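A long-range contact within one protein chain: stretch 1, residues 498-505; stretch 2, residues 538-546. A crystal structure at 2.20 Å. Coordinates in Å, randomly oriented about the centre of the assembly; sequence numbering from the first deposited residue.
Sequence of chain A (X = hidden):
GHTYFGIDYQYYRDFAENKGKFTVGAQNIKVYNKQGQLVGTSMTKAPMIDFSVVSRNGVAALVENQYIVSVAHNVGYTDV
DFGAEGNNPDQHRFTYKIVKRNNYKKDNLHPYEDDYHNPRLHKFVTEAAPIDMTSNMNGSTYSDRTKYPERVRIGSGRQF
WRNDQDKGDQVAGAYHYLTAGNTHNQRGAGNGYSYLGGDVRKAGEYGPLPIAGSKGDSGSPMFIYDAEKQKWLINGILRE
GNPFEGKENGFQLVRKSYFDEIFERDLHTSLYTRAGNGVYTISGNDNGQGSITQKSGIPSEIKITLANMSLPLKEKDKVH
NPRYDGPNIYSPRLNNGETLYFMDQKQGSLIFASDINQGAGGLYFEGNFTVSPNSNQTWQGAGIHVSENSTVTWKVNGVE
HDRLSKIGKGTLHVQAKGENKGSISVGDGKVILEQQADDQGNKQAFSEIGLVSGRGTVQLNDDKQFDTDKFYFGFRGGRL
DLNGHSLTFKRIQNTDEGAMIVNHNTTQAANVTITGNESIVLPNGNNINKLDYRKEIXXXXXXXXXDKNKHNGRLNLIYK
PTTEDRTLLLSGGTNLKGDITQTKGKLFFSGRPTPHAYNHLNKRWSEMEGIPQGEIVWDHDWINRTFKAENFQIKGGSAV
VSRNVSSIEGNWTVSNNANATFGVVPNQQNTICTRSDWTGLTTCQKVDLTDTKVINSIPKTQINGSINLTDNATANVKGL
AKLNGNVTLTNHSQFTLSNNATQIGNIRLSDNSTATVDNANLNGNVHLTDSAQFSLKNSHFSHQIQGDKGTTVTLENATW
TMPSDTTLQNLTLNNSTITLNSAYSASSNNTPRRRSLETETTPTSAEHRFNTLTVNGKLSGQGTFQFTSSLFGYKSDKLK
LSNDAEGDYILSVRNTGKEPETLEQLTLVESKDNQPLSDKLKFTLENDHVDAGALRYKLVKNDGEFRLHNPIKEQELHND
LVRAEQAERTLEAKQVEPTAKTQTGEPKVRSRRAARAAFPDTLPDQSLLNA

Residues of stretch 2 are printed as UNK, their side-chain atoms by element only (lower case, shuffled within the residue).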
ATOM      1  N   GLY A 498      31.962 -18.190  23.238  1.00 13.74           N
ATOM      2  CA  GLY A 498      31.445 -19.477  23.653  1.00 12.72           C
ATOM      3  C   GLY A 498      30.355 -19.356  24.709  1.00 18.43           C
ATOM      4  O   GLY A 498      29.581 -20.288  24.933  1.00 15.53           O
ATOM      5  N   ALA A 499      30.286 -18.208  25.373  1.00 17.45           N
ATOM      6  CA  ALA A 499      29.261 -17.995  26.386  1.00 13.34           C
ATOM      7  C   ALA A 499      27.872 -17.927  25.749  1.00 14.75           C
ATOM      8  O   ALA A 499      27.625 -17.097  24.877  1.00 15.01           O
ATOM      9  CB  ALA A 499      29.548 -16.728  27.163  1.00 11.36           C
ATOM     10  N   MET A 500      26.960 -18.793  26.184  1.00 14.55           N
ATOM     11  CA  MET A 500      25.590 -18.757  25.675  1.00 14.34           C
ATOM     12  C   MET A 500      24.559 -18.834  26.776  1.00 13.38           C
ATOM     13  O   MET A 500      24.585 -19.736  27.618  1.00 15.48           O
ATOM     14  CB  MET A 500      25.340 -19.872  24.662  1.00 14.03           C
ATOM     15  CG  MET A 500      26.175 -19.740  23.410  1.00 21.74           C
ATOM     16  SD  MET A 500      25.980 -21.091  22.236  1.00 25.86           S
ATOM     17  CE  MET A 500      27.390 -20.760  21.181  1.00 29.35           C
ATOM     18  N   ILE A 501      23.645 -17.873  26.770  1.00 14.85           N
ATOM     19  CA  ILE A 501      22.500 -17.930  27.659  1.00 14.09           C
ATOM     20  C   ILE A 501      21.258 -18.199  26.833  1.00 16.81           C
ATOM     21  O   ILE A 501      20.935 -17.436  25.924  1.00 18.89           O
ATOM     22  CB  ILE A 501      22.367 -16.656  28.475  1.00 15.12           C
ATOM     23  CG1 ILE A 501      23.661 -16.445  29.272  1.00 14.46           C
ATOM     24  CG2 ILE A 501      21.135 -16.726  29.384  1.00 13.59           C
ATOM     25  CD1 ILE A 501      23.532 -15.454  30.395  1.00 14.44           C
ATOM     26  N   VAL A 502      20.582 -19.305  27.138  1.00 15.61           N
ATOM     27  CA  VAL A 502      19.449 -19.763  26.334  1.00 23.39           C
ATOM     28  C   VAL A 502      18.277 -20.223  27.206  1.00 19.60           C
ATOM     29  O   VAL A 502      18.394 -20.312  28.430  1.00 19.85           O
ATOM     30  CB  VAL A 502      19.852 -20.928  25.382  1.00 19.40           C
ATOM     31  CG1 VAL A 502      21.065 -20.537  24.527  1.00 18.41           C
ATOM     32  CG2 VAL A 502      20.131 -22.201  26.166  1.00 18.36           C
ATOM     33  N   ASN A 503      17.146 -20.493  26.564  1.00 21.10           N
ATOM     34  CA  ASN A 503      15.994 -21.095  27.229  1.00 21.43           C
ATOM     35  C   ASN A 503      15.422 -22.177  26.338  1.00 20.29           C
ATOM     36  O   ASN A 503      14.731 -21.880  25.368  1.00 23.17           O
ATOM     37  CB  ASN A 503      14.915 -20.054  27.539  1.00 19.95           C
ATOM     38  CG  ASN A 503      13.673 -20.670  28.169  1.00 22.14           C
ATOM     39  OD1 ASN A 503      13.741 -21.747  28.760  1.00 19.32           O
ATOM     40  ND2 ASN A 503      12.538 -19.983  28.054  1.00 14.60           N
ATOM     41  N   HIS A 504      15.719 -23.430  26.659  1.00 18.27           N
ATOM     42  CA  HIS A 504      15.237 -24.538  25.845  1.00 22.37           C
ATOM     43  C   HIS A 504      13.818 -24.957  26.200  1.00 25.64           C
ATOM     44  O   HIS A 504      13.281 -25.887  25.608  1.00 21.33           O
ATOM     45  CB  HIS A 504      16.173 -25.741  25.948  1.00 22.87           C
ATOM     46  CG  HIS A 504      17.472 -25.553  25.229  1.00 28.55           C
ATOM     47  ND1 HIS A 504      18.611 -26.262  25.546  1.00 29.74           N
ATOM     48  CD2 HIS A 504      17.814 -24.721  24.217  1.00 23.00           C
ATOM     49  CE1 HIS A 504      19.594 -25.882  24.750  1.00 27.44           C
ATOM     50  NE2 HIS A 504      19.139 -24.947  23.937  1.00 25.45           N
ATOM     51  N   ASN A 505      13.218 -24.278  27.172  1.00 25.41           N
ATOM     52  CA  ASN A 505      11.861 -24.612  27.581  1.00 25.20           C
ATOM     53  C   ASN A 505      10.847 -24.098  26.565  1.00 25.44           C
ATOM     54  O   ASN A 505      10.794 -22.903  26.264  1.00 23.79           O
ATOM     55  CB  ASN A 505      11.564 -24.083  28.985  1.00 20.42           C
ATOM     56  CG  ASN A 505      10.341 -24.741  29.612  1.00 25.97           C
ATOM     57  OD1 ASN A 505       9.228 -24.660  29.081  1.00 24.08           O
ATOM     58  ND2 ASN A 505      10.539 -25.373  30.761  1.00 18.66           N
ATOM     59  N   UNK A 538      30.706  -5.952  30.141  1.00 14.32           N
ATOM     60  CA  UNK A 538      30.567  -6.448  28.788  1.00 13.71           C
ATOM     61  C   UNK A 538      30.184  -7.913  28.774  1.00 15.57           C
ATOM     62  O   UNK A 538      30.464  -8.653  29.716  1.00 15.78           O
ATOM     63  c   UNK A 538      31.868  -6.232  28.019  1.00 15.10           C
ATOM     64  N   UNK A 539      29.539  -8.325  27.693  1.00 12.21           N
ATOM     65  CA  UNK A 539      29.198  -9.717  27.502  1.00 13.69           C
ATOM     66  C   UNK A 539      29.616 -10.112  26.094  1.00 15.04           C
ATOM     67  O   UNK A 539      29.079  -9.603  25.116  1.00 12.45           O
ATOM     68  o   UNK A 539      25.976 -15.298  27.022  1.00 15.63           O
ATOM     69  c   UNK A 539      27.190 -13.654  28.234  1.00 13.92           C
ATOM     70  c   UNK A 539      25.979 -13.018  26.260  1.00 11.69           C
ATOM     71  c   UNK A 539      27.233 -11.353  27.503  1.00 16.79           C
ATOM     72  c   UNK A 539      27.609 -12.345  28.401  1.00 13.66           C
ATOM     73  c   UNK A 539      27.692  -9.924  27.697  1.00 12.19           C
ATOM     74  c   UNK A 539      26.406 -11.708  26.435  1.00 14.74           C
ATOM     75  c   UNK A 539      26.377 -13.986  27.166  1.00 15.21           C
ATOM     76  N   UNK A 540      30.582 -11.020  25.997  1.00 15.51           N
ATOM     77  CA  UNK A 540      31.130 -11.429  24.708  1.00 13.70           C
ATOM     78  C   UNK A 540      30.317 -12.514  24.002  1.00 17.31           C
ATOM     79  O   UNK A 540      30.616 -12.876  22.858  1.00 17.26           O
ATOM     80  c   UNK A 540      33.527 -10.852  25.283  1.00 18.01           C
ATOM     81  n   UNK A 540      34.741 -10.919  24.740  1.00 18.56           N
ATOM     82  o   UNK A 540      33.194  -9.955  26.061  1.00 14.83           O
ATOM     83  c   UNK A 540      32.558 -11.944  24.896  1.00 18.18           C
ATOM     84  N   UNK A 541      29.296 -13.035  24.678  1.00 15.24           N
ATOM     85  CA  UNK A 541      28.601 -14.220  24.206  1.00 14.38           C
ATOM     86  C   UNK A 541      27.255 -14.007  23.535  1.00 19.61           C
ATOM     87  O   UNK A 541      26.974 -12.937  22.981  1.00 16.94           O
ATOM     88  N   UNK A 542      26.428 -15.053  23.592  1.00 16.13           N
ATOM     89  CA  UNK A 542      25.119 -15.078  22.948  1.00 16.86           C
ATOM     90  C   UNK A 542      23.948 -15.069  23.933  1.00 15.52           C
ATOM     91  O   UNK A 542      24.030 -15.652  25.019  1.00 16.37           O
ATOM     92  c   UNK A 542      25.637 -16.123  20.713  1.00 18.69           C
ATOM     93  c   UNK A 542      26.942 -16.361  20.396  1.00 18.50           C
ATOM     94  c   UNK A 542      25.741 -15.177  17.217  1.00 17.91           C
ATOM     95  c   UNK A 542      24.992 -16.313  22.040  1.00 14.84           C
ATOM     96  n   UNK A 542      27.172 -16.053  19.083  1.00 20.90           N
ATOM     97  c   UNK A 542      23.719 -15.221  19.204  1.00 16.53           C
ATOM     98  c   UNK A 542      24.463 -14.776  16.932  1.00 19.73           C
ATOM     99  c   UNK A 542      26.005 -15.604  18.520  1.00 18.08           C
ATOM    100  c   UNK A 542      25.015 -15.636  19.521  1.00 15.92           C
ATOM    101  c   UNK A 542      23.453 -14.798  17.908  1.00 18.44           C
ATOM    102  N   UNK A 543      22.872 -14.391  23.538  1.00 14.90           N
ATOM    103  CA  UNK A 543      21.564 -14.507  24.184  1.00 16.60           C
ATOM    104  C   UNK A 543      20.596 -15.141  23.201  1.00 17.38           C
ATOM    105  O   UNK A 543      20.275 -14.554  22.172  1.00 19.67           O
ATOM    106  c   UNK A 543      21.751 -12.551  25.780  1.00 14.74           C
ATOM    107  c   UNK A 543      21.034 -13.138  24.606  1.00 15.64           C
ATOM    108  c   UNK A 543      21.551 -13.061  27.051  1.00 15.48           C
ATOM    109  c   UNK A 543      22.625 -11.492  25.618  1.00 15.54           C
ATOM    110  c   UNK A 543      22.212 -12.532  28.138  1.00 16.84           C
ATOM    111  c   UNK A 543      23.084 -11.469  27.970  1.00 14.53           C
ATOM    112  c   UNK A 543      23.292 -10.948  26.709  1.00 15.45           C
ATOM    113  N   UNK A 544      20.143 -16.349  23.502  1.00 17.66           N
ATOM    114  CA  UNK A 544      19.261 -17.057  22.597  1.00 16.14           C
ATOM    115  C   UNK A 544      20.001 -18.205  21.946  1.00 21.78           C
ATOM    116  O   UNK A 544      21.225 -18.172  21.806  1.00 23.02           O
ATOM    117  N   UNK A 545      19.260 -19.230  21.553  1.00 23.89           N
ATOM    118  CA  UNK A 545      19.855 -20.409  20.954  1.00 23.02           C
ATOM    119  C   UNK A 545      20.058 -20.192  19.462  1.00 29.19           C
ATOM    120  O   UNK A 545      19.149 -19.742  18.763  1.00 30.46           O
ATOM    121  c   UNK A 545      18.965 -21.625  21.199  1.00 24.10           C
ATOM    122  o   UNK A 545      20.946 -23.652  22.281  1.00 22.89           O
ATOM    123  c   UNK A 545      19.478 -22.898  20.557  1.00 28.36           C
ATOM    124  c   UNK A 545      20.841 -23.306  21.083  1.00 28.51           C
ATOM    125  o   UNK A 545      21.809 -23.280  20.295  1.00 33.58           O
ATOM    126  N   UNK A 546      21.252 -20.501  18.969  1.00 29.49           N
ATOM    127  CA  UNK A 546      21.527 -20.366  17.542  1.00 33.61           C
ATOM    128  C   UNK A 546      21.411 -21.694  16.798  1.00 32.79           C
ATOM    129  O   UNK A 546      21.244 -21.710  15.582  1.00 33.13           O
ATOM    130  c   UNK A 546      22.960 -18.300  17.616  1.00 28.41           C
ATOM    131  o   UNK A 546      23.881 -20.484  18.095  1.00 28.86           O
ATOM    132  c   UNK A 546      22.927 -19.789  17.284  1.00 33.84           C
TER

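Position 538 carries a single side-chain carbon and lies beyond the reach of stretch 1; one carbon on CA makes it alanine, Ala538. At position 539 one carbon leads to a six-carbon ring bearing one oxygen, the mark of tyrosine. The ring of Tyr539 extends to stretch 1, where its CE1 lies 4.0 Å from Ala499 CB and its OH 3.4 Å from Ile501 CG1. The same hydroxyl is 3.2 Å from Ala499 O.

Position 540 has two side-chain carbons, the second carrying one oxygen and one nitrogen. It is an amide whose end leads away from stretch 1, and two carbons make it asparagine, Asn540. Position 541 has no side-chain atoms and is therefore glycine. Its CA packs 3.1 Å from Ala499 O, and an ideal CB on Gly541 would fall 2.1 Å from that same Ala499 O, a clash that the bare backbone avoids.

At position 542, one carbon bears fused five- and six-membered rings holding eight carbons and one nitrogen, an indole, so the residue is tryptophan. CB of Trp542 lies 3.9 Å from Met500 CG, on the sheet face that these two side chains share, while the end of the indole leads away. The backbone O of Trp542 also accepts a hydrogen bond from Tyr539 OH (2.8 Å), which ties the tyrosine ring to its own stretch.

Position 543 shows one carbon and an unsubstituted six-carbon ring, hence phenylalanine. Phe543 shares the other face with Ile501, its CE1 3.9 Å from Ile501 CD1.

Position 544 again lacks a side chain. Gly544 has phi/psi of 108/153°, where a CB would jam against the carbonyl O of the preceding residue; the backbone conformation itself calls for glycine. Three carbons, the last with two oxygens, occupy position 545; taken as a carboxylate, this is glutamate. Glu545 OE1 accepts a hydrogen bond from His504 NE2 at 2.8 Å, meeting the imidazole at its edge, near the ring plane. Position 546 branches at its first carbon into one oxygen and one carbon, which identifies Thr546, a threonine.

The contact is built on a short parallel pairing. Trp542 N donates to Ala499 O (2.7 Å), Ile501 N to Trp542 O (2.9 Å) and Gly544 N to Ile501 O (2.8 Å), so Trp542 and Ile501 each both donate and accept across the strands. Apolar packing supports this ladder on both faces, and the His504–Glu545 hydrogen bond adds a side-chain link beyond its last backbone bond. In all, 514 Å² is buried between the stretches.

Stretch 2 538-546: AYNGWFGET
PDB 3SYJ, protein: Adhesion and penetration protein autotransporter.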